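Local coordinates for protein endoribonuclease AbiQ (Lactococcus lactis, PDB 4GLK) that cleaves RNA as the toxin of a type III toxin-antitoxin system against phage, and is neutralised by its cognate repeat RNA antitoxin AntiQ, at residues E11-A14 / Y15-F19; Y86-H89 / H90-I93; E159-A162 / T163-S166. The protein carries 1 engineered substitution. One frame throughout, in Å; residues are numbered along the deposited sequence.

Contact 1. Residues E11-A14 / Y15-F19; sequences EYIA and YLRKF
E11 meets Y15 one turn further along the short helix 10-16, and it does so through the backbone: the N of Y15 donates to the O of E11 at 3.0 Å. The carboxylate of E11 leads off away from the following residues.

Y12 carries most of the side-chain packing. Its O receives the N of L16 at 3.0 Å, and the same pair also meets through side chains. The CG of L16 sits over one face of the Y12 ring, 4.0 Å from the centroid and 26° off the normal, a CH-pi contact displaced toward the rim. Both methyls spread along the hydroxyl end, with L16 CD1 3.5 Å from Y12 CE2. With its CG anti to the backbone N (chi1 -176°), the Y12 ring leans forward, toward the next turn, where L16 can reach it. Y15 approaches the same ring obliquely, its CD2 4.2 Å from Y12 CE1.

I13 binds the N of R17 through its O at 2.9 Å. Beside this bond R17 CD packs on I13 CG2 at 4.0 Å, while the NE of R17 is tied to V23 O. I13 and L16 also touch I93 of strand 79-94, whereas the tyrosines face helix 155-166, Y12 on A162 and Y15 on L164.

At A14, K18 folds back through bends at chi2 and chi3, leaving its CE 3.4 Å from A14 O.

The two tyrosines thus have apolar flanks and polar ends that bond beyond this helix, Y12 OH to P94 O and Y15 OH to K161 O. Fixing each hydroxyl on a backbone carbonyl of another element probably limits how far the rings can shift, and with them the aromatic face that Y12 presents to L16.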
loop_
_atom_site.group_PDB
_atom_site.type_symbol
_atom_site.label_atom_id
_atom_site.label_comp_id
_atom_site.label_asym_id
_atom_site.label_seq_id
_atom_site.Cartn_x
_atom_site.Cartn_y
_atom_site.Cartn_z
ATOM N N GLU A 11 11.706 6.975 10.173
ATOM C CA GLU A 11 12.464 6.108 11.081
ATOM C C GLU A 11 12.032 4.644 10.964
ATOM O O GLU A 11 12.881 3.772 10.759
ATOM C CB GLU A 11 12.383 6.624 12.530
ATOM C CG GLU A 11 13.062 7.979 12.739
ATOM C CD GLU A 11 12.231 9.246 12.567
ATOM O OE1 GLU A 11 12.506 10.225 13.300
ATOM O OE2 GLU A 11 11.328 9.276 11.697
ATOM N N TYR A 12 10.709 4.375 11.053
ATOM C CA TYR A 12 10.165 3.033 10.892
ATOM C C TYR A 12 10.443 2.469 9.484
ATOM O O TYR A 12 10.780 1.292 9.362
ATOM C CB TYR A 12 8.660 3.015 11.143
ATOM C CG TYR A 12 8.116 1.611 11.081
ATOM C CD1 TYR A 12 8.523 0.638 11.989
ATOM C CD2 TYR A 12 7.251 1.228 10.055
ATOM C CE1 TYR A 12 8.037 -0.663 11.926
ATOM C CE2 TYR A 12 6.762 -0.075 9.977
ATOM C CZ TYR A 12 7.158 -1.016 10.914
ATOM O OH TYR A 12 6.691 -2.296 10.853
ATOM N N ILE A 13 10.273 3.288 8.426
ATOM C CA ILE A 13 10.547 2.851 7.043
ATOM C C ILE A 13 12.025 2.487 6.878
ATOM O O ILE A 13 12.326 1.413 6.347
ATOM C CB ILE A 13 10.064 3.913 6.014
ATOM C CG1 ILE A 13 8.520 4.043 6.047
ATOM C CG2 ILE A 13 10.586 3.635 4.586
ATOM C CD1 ILE A 13 7.681 2.801 5.556
ATOM N N ALA A 14 12.937 3.354 7.381
ATOM C CA ALA A 14 14.386 3.123 7.311
ATOM C C ALA A 14 14.732 1.829 8.033
ATOM O O ALA A 14 15.598 1.103 7.567
ATOM C CB ALA A 14 15.161 4.292 7.911
ATOM N N TYR A 15 14.005 1.518 9.126
ATOM C CA TYR A 15 14.180 0.301 9.902
ATOM C C TYR A 15 13.727 -0.946 9.123
ATOM O O TYR A 15 14.437 -1.952 9.149
ATOM C CB TYR A 15 13.488 0.418 11.256
ATOM C CG TYR A 15 13.352 -0.887 12.011
ATOM C CD1 TYR A 15 14.383 -1.353 12.830
ATOM C CD2 TYR A 15 12.164 -1.611 11.982
ATOM C CE1 TYR A 15 14.233 -2.514 13.590
ATOM C CE2 TYR A 15 12.000 -2.766 12.738
ATOM C CZ TYR A 15 13.040 -3.222 13.533
ATOM O OH TYR A 15 12.862 -4.377 14.247
ATOM N N LEU A 16 12.546 -0.894 8.453
ATOM C CA LEU A 16 12.074 -2.033 7.661
ATOM C C LEU A 16 12.993 -2.280 6.473
ATOM O O LEU A 16 13.241 -3.436 6.153
ATOM C CB LEU A 16 10.629 -1.882 7.166
ATOM C CG LEU A 16 9.493 -1.925 8.177
ATOM C CD1 LEU A 16 8.167 -2.004 7.456
ATOM C CD2 LEU A 16 9.619 -3.111 9.150
ATOM N N ARG A 17 13.507 -1.202 5.837
ATOM C CA ARG A 17 14.405 -1.292 4.679
ATOM C C ARG A 17 15.771 -1.926 5.010
ATOM O O ARG A 17 16.495 -2.313 4.089
ATOM C CB ARG A 17 14.545 0.047 3.935
ATOM C CG ARG A 17 13.242 0.559 3.336
ATOM C CD ARG A 17 13.429 1.752 2.422
ATOM N NE ARG A 17 13.642 1.308 1.039
ATOM C CZ ARG A 17 14.805 1.382 0.410
ATOM N NH1 ARG A 17 15.859 1.921 0.994
ATOM N NH2 ARG A 17 14.912 0.927 -0.836
ATOM N N LYS A 18 16.114 -2.061 6.318
ATOM C CA LYS A 18 17.305 -2.794 6.775
ATOM C C LYS A 18 17.173 -4.280 6.379
ATOM O O LYS A 18 18.158 -4.903 6.006
ATOM C CB LYS A 18 17.408 -2.751 8.305
ATOM C CG LYS A 18 18.270 -1.636 8.862
ATOM C CD LYS A 18 17.773 -1.147 10.226
ATOM C CE LYS A 18 17.606 0.368 10.216
ATOM N NZ LYS A 18 17.421 0.950 11.577
ATOM N N PHE A 19 15.939 -4.821 6.467
ATOM C CA PHE A 19 15.593 -6.238 6.243
ATOM C C PHE A 19 14.880 -6.517 4.919
ATOM O O PHE A 19 15.061 -7.599 4.369
ATOM C CB PHE A 19 14.748 -6.762 7.412
ATOM C CG PHE A 19 15.218 -6.309 8.776
ATOM C CD1 PHE A 19 16.294 -6.933 9.403
ATOM C CD2 PHE A 19 14.585 -5.265 9.436
ATOM C CE1 PHE A 19 16.726 -6.513 10.667
ATOM C CE2 PHE A 19 15.029 -4.838 10.695
ATOM C CZ PHE A 19 16.088 -5.474 11.307
#

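Contact 2. Residues Y86-H89 / H90-I93; sequences YLLH and HNMI
H90 packs beside L88 where the long strand 79-94 of the antiparallel sheet is interrupted by two overlapping type I beta turns with 3-10 character, the chain leaving the strand after L88 and resuming it at I93. A chi1 of 64° swings the H90 ring back toward L88, which puts H90 CE1 3.6 Å from L88 CG; the two side chains run side by side in the same direction. I70 and S152 touch the H90 side chain from loops.

N91 makes the first turn bond, its N reaching L88 O at 2.9 Å. Its side chain also runs alongside L88, with ND2 3.5 Å from L88 CD2, and one face of the H90 ring has N91 CG above it.

M92 adds the second bond, N to H89 O at 3.1 Å, with an N-H...O angle of 160°. H89 itself is pinned at both ring nitrogens, NE2 by T72 and ND1 by S133, so this buried imidazole links the turn to strand 71-76 and helix 126-143. Beyond its backbone bond, M92 lays its side chain along the same carbonyl, CG lying 3.1 Å from H89 O.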
loop_
_atom_site.group_PDB
_atom_site.type_symbol
_atom_site.label_atom_id
_atom_site.label_comp_id
_atom_site.label_asym_id
_atom_site.label_seq_id
_atom_site.Cartn_x
_atom_site.Cartn_y
_atom_site.Cartn_z
ATOM N N TYR A 86 -2.309 3.605 -8.774
ATOM C CA TYR A 86 -2.089 2.169 -8.526
ATOM C C TYR A 86 -1.799 1.842 -7.086
ATOM O O TYR A 86 -0.954 2.484 -6.453
ATOM C CB TYR A 86 -0.882 1.636 -9.340
ATOM C CG TYR A 86 -0.870 2.070 -10.788
ATOM C CD1 TYR A 86 -1.669 1.432 -11.732
ATOM C CD2 TYR A 86 -0.112 3.165 -11.202
ATOM C CE1 TYR A 86 -1.699 1.856 -13.059
ATOM C CE2 TYR A 86 -0.139 3.603 -12.525
ATOM C CZ TYR A 86 -0.926 2.939 -13.452
ATOM O OH TYR A 86 -0.926 3.327 -14.770
ATOM N N LEU A 87 -2.402 0.746 -6.622
ATOM C CA LEU A 87 -2.142 0.185 -5.317
ATOM C C LEU A 87 -1.205 -0.961 -5.533
ATOM O O LEU A 87 -1.486 -1.847 -6.335
ATOM C CB LEU A 87 -3.410 -0.331 -4.663
ATOM C CG LEU A 87 -4.338 0.668 -4.094
ATOM C CD1 LEU A 87 -5.576 -0.047 -3.655
ATOM C CD2 LEU A 87 -3.695 1.400 -2.919
ATOM N N LEU A 88 -0.091 -0.950 -4.826
ATOM C CA LEU A 88 0.935 -1.973 -4.968
ATOM C C LEU A 88 0.865 -2.965 -3.804
ATOM O O LEU A 88 1.640 -2.859 -2.870
ATOM C CB LEU A 88 2.290 -1.252 -5.011
ATOM C CG LEU A 88 2.822 -0.798 -6.384
ATOM C CD1 LEU A 88 1.926 0.223 -7.040
ATOM C CD2 LEU A 88 4.216 -0.217 -6.237
ATOM N N HIS A 89 -0.107 -3.898 -3.838
ATOM C CA HIS A 89 -0.340 -4.941 -2.809
ATOM C C HIS A 89 0.920 -5.701 -2.418
ATOM O O HIS A 89 1.113 -5.999 -1.236
ATOM C CB HIS A 89 -1.411 -5.947 -3.271
ATOM C CG HIS A 89 -2.757 -5.351 -3.513
ATOM N ND1 HIS A 89 -3.739 -5.369 -2.535
ATOM C CD2 HIS A 89 -3.255 -4.755 -4.616
ATOM C CE1 HIS A 89 -4.796 -4.781 -3.076
ATOM N NE2 HIS A 89 -4.557 -4.403 -4.322
ATOM N N HIS A 90 1.780 -6.008 -3.412
ATOM C CA HIS A 90 3.050 -6.703 -3.210
ATOM C C HIS A 90 4.031 -5.936 -2.332
ATOM O O HIS A 90 4.938 -6.543 -1.773
ATOM C CB HIS A 90 3.694 -7.084 -4.553
ATOM C CG HIS A 90 4.099 -5.935 -5.427
ATOM N ND1 HIS A 90 3.163 -5.095 -6.004
ATOM C CD2 HIS A 90 5.327 -5.591 -5.881
ATOM C CE1 HIS A 90 3.846 -4.259 -6.766
ATOM N NE2 HIS A 90 5.149 -4.517 -6.730
ATOM N N ASN A 91 3.832 -4.626 -2.175
ATOM C CA ASN A 91 4.686 -3.772 -1.336
ATOM C C ASN A 91 3.988 -3.290 -0.063
ATOM O O ASN A 91 4.479 -2.367 0.603
ATOM C CB ASN A 91 5.239 -2.609 -2.133
ATOM C CG ASN A 91 6.224 -3.045 -3.175
ATOM O OD1 ASN A 91 6.960 -4.034 -3.023
ATOM N ND2 ASN A 91 6.198 -2.364 -4.288
ATOM N N MET A 92 2.879 -3.934 0.301
ATOM C CA MET A 92 2.184 -3.571 1.539
ATOM C C MET A 92 3.053 -3.954 2.750
ATOM O O MET A 92 3.917 -4.839 2.650
ATOM C CB MET A 92 0.777 -4.189 1.610
ATOM C CG MET A 92 0.798 -5.667 1.788
ATOM S SD MET A 92 -0.848 -6.342 1.890
ATOM C CE MET A 92 -0.422 -8.032 2.349
ATOM N N ILE A 93 2.844 -3.259 3.879
ATOM C CA ILE A 93 3.651 -3.467 5.070
ATOM C C ILE A 93 2.839 -3.434 6.344
ATOM O O ILE A 93 1.867 -2.668 6.446
ATOM C CB ILE A 93 4.804 -2.383 5.143
ATOM C CG1 ILE A 93 4.243 -0.936 5.045
ATOM C CG2 ILE A 93 5.944 -2.652 4.114
ATOM C CD1 ILE A 93 5.216 0.202 5.463
#

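Contact 3. Residues E159-A162 / T163-S166; sequences EAKA and TLYS
K161 and L164 meet side by side on helix 155-166, pointing the same way. The lysine chain, bent at chi2 and chi4, brings its NZ to 3.4 Å from L164 CD2, so the ammonium end rides against a methyl; the side chain of K161 also forms a cation-pi contact with F19. L164 CD1 lies 3.4 Å from A160 O.

Among the backbone bonds, Y165 N to K161 O is 3.0 Å, whereas L164 N to A160 O is long and weak at 3.4 Å. A162 O is gripped twice by S166, through N and through OG, each at 3.2 Å and from opposite faces of the carbonyl plane. The serine hydroxyl gets there because a chi1 of 55° turns OG back toward the preceding turn.

Buried E159 reaches toward the sheet and helix 126-143, its OE1 hydrogen-bonded to the hydroxyls of Y46 on strand 45-52 and Y137 on that helix. A162, L164 and Y165 face helix 10-16, where Y165 meets Y12 edge-to-face, while F44, in the loop between strands 33-40 and 45-52, touches E159, A162 and T163.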
loop_
_atom_site.group_PDB
_atom_site.type_symbol
_atom_site.label_atom_id
_atom_site.label_comp_id
_atom_site.label_asym_id
_atom_site.label_seq_id
_atom_site.Cartn_x
_atom_site.Cartn_y
_atom_site.Cartn_z
ATOM N N GLU A 159 6.609 -8.632 9.874
ATOM C CA GLU A 159 5.777 -8.813 11.062
ATOM C C GLU A 159 6.636 -9.062 12.298
ATOM O O GLU A 159 6.388 -8.434 13.317
ATOM C CB GLU A 159 4.791 -9.971 10.876
ATOM C CG GLU A 159 3.597 -9.614 10.008
ATOM C CD GLU A 159 2.634 -10.747 9.704
ATOM O OE1 GLU A 159 1.697 -10.524 8.909
ATOM O OE2 GLU A 159 2.790 -11.844 10.280
ATOM N N ALA A 160 7.681 -9.915 12.184
ATOM C CA ALA A 160 8.628 -10.215 13.262
ATOM C C ALA A 160 9.387 -8.966 13.654
ATOM O O ALA A 160 9.545 -8.700 14.846
ATOM C CB ALA A 160 9.606 -11.307 12.835
ATOM N N LYS A 161 9.803 -8.172 12.658
ATOM C CA LYS A 161 10.521 -6.943 12.936
ATOM C C LYS A 161 9.630 -5.767 13.378
ATOM O O LYS A 161 10.098 -4.925 14.136
ATOM C CB LYS A 161 11.566 -6.631 11.862
ATOM C CG LYS A 161 12.933 -7.222 12.226
ATOM C CD LYS A 161 13.145 -8.668 11.794
ATOM C CE LYS A 161 14.519 -9.169 12.183
ATOM N NZ LYS A 161 14.551 -9.740 13.556
ATOM N N ALA A 162 8.321 -5.777 13.016
ATOM C CA ALA A 162 7.363 -4.754 13.452
ATOM C C ALA A 162 7.100 -4.867 14.955
ATOM O O ALA A 162 7.062 -3.847 15.642
ATOM C CB ALA A 162 6.055 -4.885 12.688
ATOM N N THR A 163 6.955 -6.096 15.480
ATOM C CA THR A 163 6.705 -6.291 16.913
ATOM C C THR A 163 7.942 -5.917 17.727
ATOM O O THR A 163 7.803 -5.373 18.813
ATOM C CB THR A 163 6.008 -7.640 17.267
ATOM O OG1 THR A 163 6.583 -8.233 18.450
ATOM C CG2 THR A 163 6.039 -8.630 16.142
ATOM N N LEU A 164 9.139 -6.178 17.162
ATOM C CA LEU A 164 10.457 -5.860 17.725
ATOM C C LEU A 164 10.653 -4.356 17.833
ATOM O O LEU A 164 11.211 -3.905 18.818
ATOM C CB LEU A 164 11.545 -6.429 16.805
ATOM C CG LEU A 164 12.365 -7.615 17.289
ATOM C CD1 LEU A 164 11.510 -8.792 17.655
ATOM C CD2 LEU A 164 13.406 -7.982 16.278
ATOM N N TYR A 165 10.200 -3.627 16.833
ATOM C CA TYR A 165 10.306 -2.212 16.821
ATOM C C TYR A 165 9.484 -1.693 17.952
ATOM O O TYR A 165 9.941 -0.886 18.700
ATOM C CB TYR A 165 9.819 -1.622 15.496
ATOM C CG TYR A 165 10.182 -0.180 15.293
ATOM C CD1 TYR A 165 9.356 0.820 15.691
ATOM C CD2 TYR A 165 11.362 0.163 14.717
ATOM C CE1 TYR A 165 9.696 2.124 15.497
ATOM C CE2 TYR A 165 11.710 1.451 14.536
ATOM C CZ TYR A 165 10.870 2.418 14.923
ATOM O OH TYR A 165 11.238 3.678 14.728
ATOM N N SER A 166 8.260 -2.156 18.076
ATOM C CA SER A 166 7.355 -1.577 19.052
ATOM C C SER A 166 7.539 -2.051 20.487
ATOM O O SER A 166 7.000 -1.480 21.376
ATOM C CB SER A 166 5.890 -1.588 18.585
ATOM O OG SER A 166 5.415 -2.849 18.213
#

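How the contacts relate
Contact 2 is the core member, wholly buried, its centre about 4 Å from the centre of the chain, whereas contacts 1 and 3 are partly buried on two helices nearer the surface, and their centres lie about 16 and 18 Å from it. Those helices pack on each other: Y15 CD2 approaches Y165 CD2 at 3.4 Å. Contact 1 also reaches contact 2, I13 CD1 lying 3.6 Å from I93 CD1, while contacts 2 and 3 do not touch. Helical backbone bonds accompany aromatic packing in 11-19 and a lysine-leucine pair in 159-166; at 86-93 turn bonds go with two buried histidines.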